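Local coordinates for tyrosine--tRNA ligase (PDB 2CYA), which probably attaches tyrosine to tRNA(Tyr), first activating the amino acid with ATP and then passing it to the acceptor end of the tRNA, at residues A[50-53]-A[54-57]; A[56-59]-A[60-63]. One frame throughout, in Å; residues are numbered along the deposited sequence.

Contact 1: residues A[50-53]-A[54-57]; sequences IGWL and VWMY. With SO4 (sulfate ion), chain C.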
ATOM      1  N   ILE A  50      16.493 -21.502  17.810  1.00 26.58           N
ATOM      2  CA  ILE A  50      15.894 -22.816  17.627  1.00 25.76           C
ATOM      3  C   ILE A  50      14.399 -22.859  17.370  1.00 27.90           C
ATOM      4  O   ILE A  50      13.893 -23.852  16.852  1.00 27.80           O
ATOM      5  CB  ILE A  50      16.248 -23.735  18.808  1.00 28.93           C
ATOM      6  CG1 ILE A  50      15.712 -23.151  20.134  1.00 26.75           C
ATOM      7  CG2 ILE A  50      17.768 -23.908  18.857  1.00 24.03           C
ATOM      8  CD1 ILE A  50      15.920 -24.091  21.321  1.00 27.28           C
ATOM      9  N   GLY A  51      13.697 -21.777  17.704  1.00 28.01           N
ATOM     10  CA  GLY A  51      12.263 -21.750  17.497  1.00 26.18           C
ATOM     11  C   GLY A  51      11.888 -21.890  16.044  1.00 27.05           C
ATOM     12  O   GLY A  51      10.857 -22.475  15.701  1.00 27.52           O
ATOM     13  N   TRP A  52      12.738 -21.354  15.179  1.00 26.57           N
ATOM     14  CA  TRP A  52      12.497 -21.401  13.744  1.00 27.21           C
ATOM     15  C   TRP A  52      12.649 -22.811  13.197  1.00 25.53           C
ATOM     16  O   TRP A  52      12.110 -23.121  12.128  1.00 23.66           O
ATOM     17  CB  TRP A  52      13.462 -20.460  13.012  1.00 28.63           C
ATOM     18  CG  TRP A  52      13.227 -18.999  13.302  1.00 32.41           C
ATOM     19  CD1 TRP A  52      12.313 -18.466  14.185  1.00 34.41           C
ATOM     20  CD2 TRP A  52      13.947 -17.887  12.754  1.00 32.83           C
ATOM     21  NE1 TRP A  52      12.433 -17.093  14.222  1.00 36.12           N
ATOM     22  CE2 TRP A  52      13.429 -16.712  13.357  1.00 36.96           C
ATOM     23  CE3 TRP A  52      14.980 -17.766  11.816  1.00 33.11           C
ATOM     24  CZ2 TRP A  52      13.918 -15.432  13.048  1.00 34.88           C
ATOM     25  CZ3 TRP A  52      15.465 -16.490  11.508  1.00 32.63           C
ATOM     26  CH2 TRP A  52      14.931 -15.342  12.126  1.00 34.90           C
ATOM     27  N   LEU A  53      13.373 -23.666  13.926  1.00 24.51           N
ATOM     28  CA  LEU A  53      13.582 -25.041  13.463  1.00 24.16           C
ATOM     29  C   LEU A  53      12.228 -25.749  13.329  1.00 24.07           C
ATOM     30  O   LEU A  53      12.034 -26.572  12.429  1.00 27.06           O
ATOM     31  CB  LEU A  53      14.508 -25.807  14.427  1.00 23.37           C
ATOM     32  CG  LEU A  53      16.016 -25.463  14.451  1.00 24.66           C
ATOM     33  CD1 LEU A  53      16.721 -26.280  15.530  1.00 22.06           C
ATOM     34  CD2 LEU A  53      16.654 -25.758  13.077  1.00 23.69           C
ATOM     35  N   VAL A  54      11.285 -25.412  14.204  1.00 24.26           N
ATOM     36  CA  VAL A  54       9.957 -26.015  14.149  1.00 25.18           C
ATOM     37  C   VAL A  54       9.312 -25.804  12.780  1.00 24.95           C
ATOM     38  O   VAL A  54       8.785 -26.755  12.190  1.00 24.26           O
ATOM     39  CB  VAL A  54       8.995 -25.430  15.218  1.00 27.80           C
ATOM     40  CG1 VAL A  54       7.621 -26.076  15.069  1.00 27.89           C
ATOM     41  CG2 VAL A  54       9.544 -25.664  16.622  1.00 26.88           C
ATOM     42  N   TRP A  55       9.331 -24.579  12.252  1.00 22.61           N
ATOM     43  CA  TRP A  55       8.718 -24.418  10.939  1.00 22.83           C
ATOM     44  C   TRP A  55       9.623 -24.952   9.818  1.00 24.54           C
ATOM     45  O   TRP A  55       9.136 -25.360   8.766  1.00 25.07           O
ATOM     46  CB  TRP A  55       8.289 -22.965  10.684  1.00 24.83           C
ATOM     47  CG  TRP A  55       9.354 -21.904  10.667  1.00 23.51           C
ATOM     48  CD1 TRP A  55       9.593 -20.964  11.635  1.00 22.46           C
ATOM     49  CD2 TRP A  55      10.236 -21.596   9.578  1.00 24.15           C
ATOM     50  NE1 TRP A  55      10.564 -20.079  11.207  1.00 25.47           N
ATOM     51  CE2 TRP A  55      10.975 -20.445   9.948  1.00 25.95           C
ATOM     52  CE3 TRP A  55      10.467 -22.177   8.318  1.00 26.36           C
ATOM     53  CZ2 TRP A  55      11.929 -19.862   9.107  1.00 23.54           C
ATOM     54  CZ3 TRP A  55      11.411 -21.600   7.480  1.00 27.06           C
ATOM     55  CH2 TRP A  55      12.135 -20.444   7.882  1.00 25.04           C
ATOM     56  N   MET A  56      10.938 -25.001  10.051  1.00 24.07           N
ATOM     57  CA  MET A  56      11.827 -25.538   9.025  1.00 24.90           C
ATOM     58  C   MET A  56      11.542 -27.043   8.855  1.00 24.98           C
ATOM     59  O   MET A  56      11.499 -27.552   7.746  1.00 25.31           O
ATOM     60  CB  MET A  56      13.293 -25.298   9.399  1.00 23.45           C
ATOM     61  CG  MET A  56      13.715 -23.828   9.341  1.00 20.20           C
ATOM     62  SD  MET A  56      15.396 -23.572   9.970  1.00 25.25           S
ATOM     63  CE  MET A  56      15.616 -21.761   9.728  1.00 20.94           C
ATOM     64  N   TYR A  57      11.327 -27.743   9.962  1.00 25.48           N
ATOM     65  CA  TYR A  57      11.030 -29.176   9.903  1.00 26.89           C
ATOM     66  C   TYR A  57       9.689 -29.395   9.205  1.00 27.81           C
ATOM     67  O   TYR A  57       9.496 -30.396   8.503  1.00 28.41           O
ATOM     68  CB  TYR A  57      10.978 -29.779  11.316  1.00 23.15           C
ATOM     69  CG  TYR A  57      12.314 -29.781  12.043  1.00 25.98           C
ATOM     70  CD1 TYR A  57      13.520 -29.952  11.340  1.00 24.28           C
ATOM     71  CD2 TYR A  57      12.374 -29.673  13.429  1.00 24.83           C
ATOM     72  CE1 TYR A  57      14.733 -30.015  12.000  1.00 25.21           C
ATOM     73  CE2 TYR A  57      13.590 -29.742  14.105  1.00 26.70           C
ATOM     74  CZ  TYR A  57      14.769 -29.915  13.386  1.00 26.71           C
ATOM     75  OH  TYR A  57      15.971 -30.003  14.064  1.00 22.91           O
TER
HETATM   76  S   SO4 C1002      11.163 -13.947  15.932  1.00108.85           S
HETATM   77  O1  SO4 C1002      10.289 -14.954  16.682  1.00108.11           O
HETATM   78  O2  SO4 C1002      10.570 -13.790  14.532  1.00108.18           O
HETATM   79  O3  SO4 C1002      11.019 -12.695  16.586  1.00108.69           O
HETATM   80  O4  SO4 C1002      12.402 -14.613  15.736  1.00107.97           O
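Trp52 and Trp55 meet through unlike first torsions: in Trp52 CG lies opposite the carbonyl carbon (chi1 -67°), whereas in Trp55 it stands between the backbone N and the carbonyl carbon (chi1 62°), which swings the indole back along the helix. Trp55 NE1 thereby comes to 3.4 Å from Trp52 CB, and the two five-membered rings lie obliquely, planes at 35°. One face of the Trp55 ring also carries Trp52 O, 3.2 Å above its plane, while that same oxygen accepts Met56 N at 3.0 Å. One residue on, Tyr57 N hydrogen-bonds to Leu53 O at 2.8 Å, and the Tyr57 ring lays a face over this carbonyl. Leu53 CD2 meets Met56 SD at 4.0 Å. Helix 51-64, the crossover of a beta-alpha-beta unit in the Rossmann-type fold, opens here at the class I HIGH-like signature, His49 to Trp52; His49 ND1 bonds to Gly51 N. Trp52, inferred to bind ATP, gives its NE1 hydrogen to O4 of a sulfate ion at 2.9 Å, also held by His49 NE2 and Lys241 NZ. Without the Trp52 indole, as with an alanine here, the sulfate would probably lose a donor and the Trp55 ring its oblique neighbour.

Contact 2: residues A[56-59]-A[60-63]; sequences MYKV and KDLV
Lys58 and Asp61 form the charged part of this helical turn, a salt bridge of 2.8 Å from Lys58 NZ to Asp61 OD2, although that oxygen's position is less sure. The lysine starts with CG opposite its backbone N (chi1 -169°) and then bends twice, at chi2 and chi3, which brings the ammonium beside one carboxylate oxygen, OD2. NZ also bonds to the backbone oxygens of Ile13 and Arg15, and Asp61 OD1 pairs with the Arg15 guanidinium. Backbone bonds run from each N-H to the carbonyl four residues earlier: Lys60 N to Met56 O at 3.1 Å, Asp61 N to Tyr57 O at 3.0 Å, and a nearly straight Leu62 N to Lys58 O at 2.9 Å. The apolar contacts are lighter. Leu62 CD1 rests 3.8 Å from Lys58 CD, against the aliphatic part of the lysine, and Val59 CG1 lies 4.4 Å from Val63 CG2. Both valines and Leu62 also touch Phe69 of strand 68-73, as expected for a helix packed on the sheet of a Rossmann-type domain. With the lysine largely buried, its charge is probably offset by Asp61, shared with Arg15, while the two carbonyls accept its N-H groups and tie the helix to the segment around Arg15.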
ATOM      1  N   MET A  56      10.938 -25.001  10.051  1.00 24.07           N
ATOM      2  CA  MET A  56      11.827 -25.538   9.025  1.00 24.90           C
ATOM      3  C   MET A  56      11.542 -27.043   8.855  1.00 24.98           C
ATOM      4  O   MET A  56      11.499 -27.552   7.746  1.00 25.31           O
ATOM      5  CB  MET A  56      13.293 -25.298   9.399  1.00 23.45           C
ATOM      6  CG  MET A  56      13.715 -23.828   9.341  1.00 20.20           C
ATOM      7  SD  MET A  56      15.396 -23.572   9.970  1.00 25.25           S
ATOM      8  CE  MET A  56      15.616 -21.761   9.728  1.00 20.94           C
ATOM      9  N   TYR A  57      11.327 -27.743   9.962  1.00 25.48           N
ATOM     10  CA  TYR A  57      11.030 -29.176   9.903  1.00 26.89           C
ATOM     11  C   TYR A  57       9.689 -29.395   9.205  1.00 27.81           C
ATOM     12  O   TYR A  57       9.496 -30.396   8.503  1.00 28.41           O
ATOM     13  CB  TYR A  57      10.978 -29.779  11.316  1.00 23.15           C
ATOM     14  CG  TYR A  57      12.314 -29.781  12.043  1.00 25.98           C
ATOM     15  CD1 TYR A  57      13.520 -29.952  11.340  1.00 24.28           C
ATOM     16  CD2 TYR A  57      12.374 -29.673  13.429  1.00 24.83           C
ATOM     17  CE1 TYR A  57      14.733 -30.015  12.000  1.00 25.21           C
ATOM     18  CE2 TYR A  57      13.590 -29.742  14.105  1.00 26.70           C
ATOM     19  CZ  TYR A  57      14.769 -29.915  13.386  1.00 26.71           C
ATOM     20  OH  TYR A  57      15.971 -30.003  14.064  1.00 22.91           O
ATOM     21  N   LYS A  58       8.764 -28.458   9.404  1.00 25.99           N
ATOM     22  CA  LYS A  58       7.456 -28.560   8.787  1.00 27.35           C
ATOM     23  C   LYS A  58       7.608 -28.352   7.278  1.00 28.81           C
ATOM     24  O   LYS A  58       6.922 -28.998   6.488  1.00 29.93           O
ATOM     25  CB  LYS A  58       6.494 -27.548   9.410  1.00 27.46           C
ATOM     26  CG  LYS A  58       5.028 -27.725   9.038  1.00 33.44           C
ATOM     27  CD  LYS A  58       4.552 -29.193   9.083  1.00 34.17           C
ATOM     28  CE  LYS A  58       4.749 -29.844  10.447  1.00 34.29           C
ATOM     29  NZ  LYS A  58       4.284 -31.272  10.399  1.00 39.03           N
ATOM     30  N   VAL A  59       8.520 -27.470   6.873  1.00 29.57           N
ATOM     31  CA  VAL A  59       8.754 -27.256   5.449  1.00 29.27           C
ATOM     32  C   VAL A  59       9.196 -28.608   4.895  1.00 29.95           C
ATOM     33  O   VAL A  59       8.717 -29.061   3.852  1.00 29.92           O
ATOM     34  CB  VAL A  59       9.858 -26.203   5.197  1.00 28.23           C
ATOM     35  CG1 VAL A  59      10.177 -26.128   3.705  1.00 26.47           C
ATOM     36  CG2 VAL A  59       9.388 -24.831   5.707  1.00 25.34           C
ATOM     37  N   LYS A  60      10.110 -29.258   5.606  1.00 31.72           N
ATOM     38  CA  LYS A  60      10.587 -30.578   5.188  1.00 29.98           C
ATOM     39  C   LYS A  60       9.408 -31.539   5.026  1.00 29.51           C
ATOM     40  O   LYS A  60       9.341 -32.246   4.027  1.00 29.90           O
ATOM     41  CB  LYS A  60      11.574 -31.158   6.206  1.00 31.13           C
ATOM     42  CG  LYS A  60      12.034 -32.576   5.835  1.00 35.36           C
ATOM     43  CD  LYS A  60      13.238 -33.029   6.666  1.00 41.85           C
ATOM     44  CE  LYS A  60      13.624 -34.477   6.333  1.00 44.84           C
ATOM     45  NZ  LYS A  60      15.031 -34.816   6.718  1.00 50.36           N
ATOM     46  N   ASP A  61       8.479 -31.560   5.990  1.00 28.75           N
ATOM     47  CA  ASP A  61       7.313 -32.444   5.897  1.00 30.28           C
ATOM     48  C   ASP A  61       6.449 -32.148   4.653  1.00 33.15           C
ATOM     49  O   ASP A  61       6.069 -33.067   3.925  1.00 33.87           O
ATOM     50  CB  ASP A  61       6.403 -32.338   7.135  1.00 28.39           C
ATOM     51  CG  ASP A  61       7.033 -32.915   8.407  1.00 29.91           C
ATOM     52  OD1 ASP A  61       8.064 -33.594   8.308  1.00 30.07           O
ATOM     53  OD2 ASP A  61       6.484 -32.691   9.514  1.00 27.24           O
ATOM     54  N   LEU A  62       6.115 -30.877   4.419  1.00 32.66           N
ATOM     55  CA  LEU A  62       5.295 -30.520   3.258  1.00 31.79           C
ATOM     56  C   LEU A  62       5.946 -30.942   1.956  1.00 31.58           C
ATOM     57  O   LEU A  62       5.277 -31.483   1.074  1.00 30.99           O
ATOM     58  CB  LEU A  62       4.999 -29.017   3.227  1.00 30.54           C
ATOM     59  CG  LEU A  62       3.674 -28.665   3.898  1.00 33.79           C
ATOM     60  CD1 LEU A  62       3.722 -29.060   5.370  1.00 34.95           C
ATOM     61  CD2 LEU A  62       3.405 -27.179   3.759  1.00 35.52           C
ATOM     62  N   VAL A  63       7.247 -30.706   1.834  1.00 31.12           N
ATOM     63  CA  VAL A  63       7.967 -31.097   0.623  1.00 31.78           C
ATOM     64  C   VAL A  63       7.901 -32.619   0.401  1.00 33.29           C
ATOM     65  O   VAL A  63       7.697 -33.075  -0.721  1.00 32.58           O
ATOM     66  CB  VAL A  63       9.461 -30.690   0.699  1.00 32.00           C
ATOM     67  CG1 VAL A  63      10.260 -31.376  -0.423  1.00 32.00           C
ATOM     68  CG2 VAL A  63       9.594 -29.175   0.592  1.00 34.13           C
TER

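In the fold
Contacts 1 and 2 are successive portions of one helix, 51-64, with centres about 9 Å apart; contact 1 comes first along the chain, and Met56 and Tyr57 belong to both. The helix is the crossover of a beta-alpha-beta unit between parallel strands 37-42 and 68-73 of the mixed sheet. Its beginning, in 50-57, faces the inferred ATP site near His49 and Lys241, and also packs on helices 275-284 and 323-346. Its later part, in 56-63, lies against strands 68-73 and 180-184 and the chain around Arg15. Met56 in the overlap packs on helix 88-104. A single helix thus probably connects the nucleotide pocket to the core of the catalytic domain.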